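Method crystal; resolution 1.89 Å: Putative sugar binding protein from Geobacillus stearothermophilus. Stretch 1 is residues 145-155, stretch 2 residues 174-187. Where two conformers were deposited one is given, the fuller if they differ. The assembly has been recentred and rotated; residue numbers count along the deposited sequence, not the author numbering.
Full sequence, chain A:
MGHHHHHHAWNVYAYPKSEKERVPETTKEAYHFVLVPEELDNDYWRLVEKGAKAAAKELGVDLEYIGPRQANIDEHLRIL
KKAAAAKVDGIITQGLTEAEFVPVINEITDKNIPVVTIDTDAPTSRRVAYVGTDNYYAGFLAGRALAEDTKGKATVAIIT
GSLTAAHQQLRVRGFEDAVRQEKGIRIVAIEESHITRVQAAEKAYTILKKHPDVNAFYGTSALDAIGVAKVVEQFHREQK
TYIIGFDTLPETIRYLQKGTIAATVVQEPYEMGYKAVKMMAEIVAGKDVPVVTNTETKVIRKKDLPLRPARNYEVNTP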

# COMPACT_ATOMS: atom_id res chain seq x y z
N ALA A 145 12.50 11.25 7.20
CA ALA A 145 13.44 11.29 6.09
C ALA A 145 13.39 12.63 5.37
O ALA A 145 14.44 13.22 5.06
N LEU A 146 12.18 13.12 5.06
CA LEU A 146 12.07 14.40 4.37
C LEU A 146 12.65 15.53 5.22
O LEU A 146 13.32 16.44 4.69
N ALA A 147 12.41 15.49 6.53
CA ALA A 147 12.93 16.52 7.42
C ALA A 147 14.45 16.49 7.48
O ALA A 147 15.10 17.54 7.52
N GLU A 148 15.04 15.29 7.48
CA GLU A 148 16.49 15.16 7.46
C GLU A 148 17.08 15.68 6.16
O GLU A 148 18.02 16.49 6.17
N ASP A 149 16.57 15.20 5.03
CA ASP A 149 17.16 15.54 3.74
C ASP A 149 16.98 17.02 3.38
O ASP A 149 17.82 17.58 2.68
N THR A 150 15.91 17.65 3.85
CA THR A 150 15.69 19.07 3.59
C THR A 150 16.10 19.96 4.76
O THR A 150 15.83 21.16 4.73
N LYS A 151 16.70 19.37 5.80
CA LYS A 151 17.15 20.11 6.99
C LYS A 151 16.04 20.96 7.58
O LYS A 151 16.25 22.09 8.04
N GLY A 152 14.82 20.43 7.54
CA GLY A 152 13.69 21.07 8.20
C GLY A 152 13.03 22.19 7.43
O GLY A 152 12.22 22.92 8.02
N LYS A 153 13.32 22.34 6.14
CA LYS A 153 12.81 23.45 5.34
C LYS A 153 12.25 22.93 4.02
O LYS A 153 13.01 22.47 3.15
N ALA A 154 10.93 23.00 3.85
CA ALA A 154 10.30 22.45 2.66
C ALA A 154 8.86 22.94 2.56
O ALA A 154 8.17 23.07 3.57
N THR A 155 8.43 23.19 1.32
CA THR A 155 7.05 23.48 0.99
C THR A 155 6.49 22.23 0.32
O THR A 155 6.83 21.93 -0.82
N GLY A 174 1.07 9.66 9.82
CA GLY A 174 2.39 9.47 10.40
C GLY A 174 3.41 10.47 9.88
O GLY A 174 4.27 10.96 10.62
N PHE A 175 3.34 10.77 8.58
CA PHE A 175 4.19 11.81 8.00
C PHE A 175 3.98 13.14 8.70
O PHE A 175 4.94 13.80 9.11
N GLU A 176 2.72 13.54 8.84
CA GLU A 176 2.38 14.82 9.45
C GLU A 176 2.87 14.89 10.90
O GLU A 176 3.41 15.93 11.33
N ASP A 177 2.71 13.81 11.66
CA ASP A 177 3.21 13.81 13.03
C ASP A 177 4.73 13.96 13.06
O ASP A 177 5.28 14.63 13.95
N ALA A 178 5.42 13.34 12.10
CA ALA A 178 6.88 13.35 12.12
C ALA A 178 7.46 14.72 11.80
O ALA A 178 8.49 15.11 12.36
N VAL A 179 6.83 15.47 10.88
CA VAL A 179 7.33 16.80 10.50
C VAL A 179 6.70 17.91 11.32
O VAL A 179 7.00 19.09 11.07
N ARG A 180 5.85 17.59 12.30
CA ARG A 180 5.11 18.62 13.01
C ARG A 180 6.02 19.50 13.87
O ARG A 180 5.71 20.68 14.07
N GLN A 181 7.12 18.96 14.37
CA GLN A 181 8.05 19.76 15.15
C GLN A 181 9.03 20.54 14.27
O GLN A 181 9.95 21.15 14.82
N GLU A 182 8.87 20.53 12.95
CA GLU A 182 9.72 21.32 12.05
C GLU A 182 8.91 22.52 11.57
O GLU A 182 8.05 22.40 10.69
N LYS A 183 9.20 23.69 12.16
CA LYS A 183 8.46 24.91 11.83
C LYS A 183 8.59 25.27 10.36
O LYS A 183 7.68 25.89 9.79
N GLY A 184 9.71 24.92 9.73
CA GLY A 184 9.99 25.28 8.36
C GLY A 184 9.45 24.32 7.31
O GLY A 184 9.71 24.50 6.12
N ILE A 185 8.72 23.30 7.72
CA ILE A 185 8.03 22.41 6.79
C ILE A 185 6.55 22.73 6.86
O ILE A 185 5.94 22.66 7.94
N ARG A 186 5.96 23.05 5.71
CA ARG A 186 4.54 23.32 5.60
C ARG A 186 3.96 22.48 4.49
O ARG A 186 4.54 22.41 3.40
N ILE A 187 2.81 21.88 4.77
CA ILE A 187 2.06 21.10 3.79
C ILE A 187 0.99 22.00 3.21
O ILE A 187 0.09 22.46 3.93

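What forms the apolar centre of the contact? Ile 185 does, with chi1 m and chi2 t; the end of its side chain comes nearer to the helix of the first stretch. Its CD1 lies 3.8 Å from Leu 146 CD2 and 3.9 Å from Ala 147 CB, so one methyl group packs against two helix side chains whose CA-to-CB bonds both point toward the second stretch. Nearer the backbone, Ile 185 CG1 sits 4.2 Å from Ala 154 CB, the two side chains sharing one face of the sheet. Leu 146, with chi1 t and chi2 between wells at 146°, also reaches Phe 175: its CD1 is 3.9 Å from Phe 175 CZ, at the edge of the ring and near its plane. Phe 175 has chi1 t; its CA-to-CB bond points sideways, but the end of its side chain comes nearer to the first stretch.

How do the strands hold the apolar side chains in register? Ala 154 pairs with Ile 185, and Thr 155 with Arg 186, in parallel. Ala 154 N donates to Gly 184 O at 3.0 Å, and Arg 186 N donates to Ala 154 O at 3.1 Å, both nearly straight. The CA of Ile 185 adds a CA-H...O contact to Ala 154 O at 3.3 Å. Thr 155 and Arg 186, both m at chi1, turn their side chains to the face opposite Ala 154 and Ile 185.

Where does a polar side chain enter, and what does the water do? Glu 182 points toward the first stretch, and its two m rotamers, chi1 and chi2, fold the carboxylate over Ala 147 and Gly 152. Its OE1 is 3.8 Å from Ala 147 CB, and its OE2 is 3.4 Å from Gly 152 CA, where a CB on the glycine would clash with OE2. Water 1 joins the stretches by donating to Gly 152 O at 2.6 Å and to Glu 182 OE2 at 2.8 Å, while accepting from Gly 184 N at 2.9 Å. Gly 184 also suits a tight fit, since a CB there would clash with Gly 152 O.

Which polar side chains are satisfied within their own stretch? Thr 150, with chi1 p, donates from OG1 to Leu 146 O at 2.7 Å, tying down the end of the helix. Gln 181 NE2 donates to Ala 178 O at 2.6 Å. Arg 180 NH1 makes a very short salt bridge of 2.4 Å to Asp 177 OD1, well away from the first stretch.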

# COMPACT_ATOMS: atom_id res chain seq x y z
CB ALA A 145 13.13 10.15 5.11
CB LEU A 146 10.61 14.68 4.01
CG LEU A 146 10.28 15.97 3.26
CD1 LEU A 146 9.10 15.75 2.28
CD2 LEU A 146 9.96 17.12 4.21
CB ALA A 147 12.34 16.36 8.83
CB GLU A 148 16.90 13.70 7.67
CG GLU A 148 16.82 13.20 9.11
CD GLU A 148 17.52 11.86 9.29
OE1 GLU A 148 16.83 10.85 9.60
OE2 GLU A 148 18.76 11.81 9.12
CB ASP A 149 16.56 14.67 2.63
CG ASP A 149 16.75 13.18 2.88
OD1 ASP A 149 17.54 12.81 3.77
OD2 ASP A 149 16.11 12.38 2.16
CB THR A 150 14.23 19.34 3.26
OG1 THR A 150 13.44 19.14 4.44
CG2 THR A 150 13.76 18.41 2.14
CB LYS A 151 18.38 20.95 6.66
CG LYS A 151 19.66 20.13 6.49
CD LYS A 151 20.90 21.00 6.65
CE LYS A 151 22.01 20.25 7.39
NZ LYS A 151 22.71 21.09 8.43
CB LYS A 153 13.92 24.48 5.11
CG LYS A 153 14.48 25.02 6.43
CD LYS A 153 15.86 25.62 6.28
CE LYS A 153 16.93 24.56 6.03
NZ LYS A 153 18.30 25.16 6.06
CB ALA A 154 10.32 20.91 2.67
CB THR A 155 6.94 24.71 0.08
OG1 THR A 155 7.50 25.85 0.75
CG2 THR A 155 5.48 24.99 -0.26
CB PHE A 175 3.89 11.93 6.50
CG PHE A 175 4.63 13.04 5.80
CD1 PHE A 175 4.09 14.32 5.72
CD2 PHE A 175 5.85 12.80 5.18
CE1 PHE A 175 4.75 15.34 5.06
CE2 PHE A 175 6.53 13.82 4.52
CZ PHE A 175 5.98 15.09 4.45
CB GLU A 176 0.87 15.03 9.37
CG GLU A 176 0.38 15.29 7.94
CD GLU A 176 -1.13 15.23 7.80
OE1 GLU A 176 -1.80 14.69 8.71
OE2 GLU A 176 -1.65 15.71 6.77
CB ASP A 177 2.80 12.53 13.76
CG ASP A 177 1.30 12.46 14.03
OD1 ASP A 177 0.63 13.52 13.98
OD2 ASP A 177 0.80 11.36 14.31
CB ALA A 178 7.43 12.30 11.16
CB VAL A 179 7.10 17.07 9.00
CG1 VAL A 179 7.75 15.99 8.15
CG2 VAL A 179 5.61 17.21 8.68
CB ARG A 180 4.01 18.01 13.88
CG ARG A 180 3.14 19.03 14.61
CD ARG A 180 1.82 18.44 15.09
NE ARG A 180 0.96 17.98 14.00
CZ ARG A 180 0.56 16.72 13.86
NH1 ARG A 180 0.93 15.81 14.75
NH2 ARG A 180 -0.21 16.36 12.84
CB GLN A 181 8.81 18.88 16.14
CG GLN A 181 9.92 18.03 15.54
CD GLN A 181 9.41 16.88 14.68
OE1 GLN A 181 8.23 16.48 14.77
NE2 GLN A 181 10.28 16.35 13.82
CB GLU A 182 10.23 20.48 10.87
CG GLU A 182 11.15 19.32 11.26
CD GLU A 182 12.60 19.75 11.40
OE1 GLU A 182 13.50 18.87 11.42
OE2 GLU A 182 12.85 20.97 11.49
CB LYS A 183 8.95 26.08 12.68
CG LYS A 183 8.34 26.19 14.08
CD LYS A 183 9.03 27.30 14.91
CE LYS A 183 8.77 28.72 14.38
NZ LYS A 183 9.67 29.17 13.26
CB ILE A 185 8.28 20.93 7.12
CG1 ILE A 185 9.74 20.58 6.85
CG2 ILE A 185 7.37 20.06 6.26
CD1 ILE A 185 10.13 19.24 7.36
CB ARG A 186 4.25 24.79 5.29
CG ARG A 186 4.60 25.73 6.43
CD ARG A 186 5.39 26.93 5.96
NE ARG A 186 5.47 27.99 6.96
CZ ARG A 186 6.59 28.33 7.60
NH1 ARG A 186 7.75 27.71 7.35
NH2 ARG A 186 6.56 29.32 8.50
CB ILE A 187 1.44 19.86 4.43
CG1 ILE A 187 2.52 19.06 5.17
CG2 ILE A 187 0.74 19.05 3.37
CD1 ILE A 187 1.96 17.96 6.03
O HOH W 1 12.07 23.46 10.54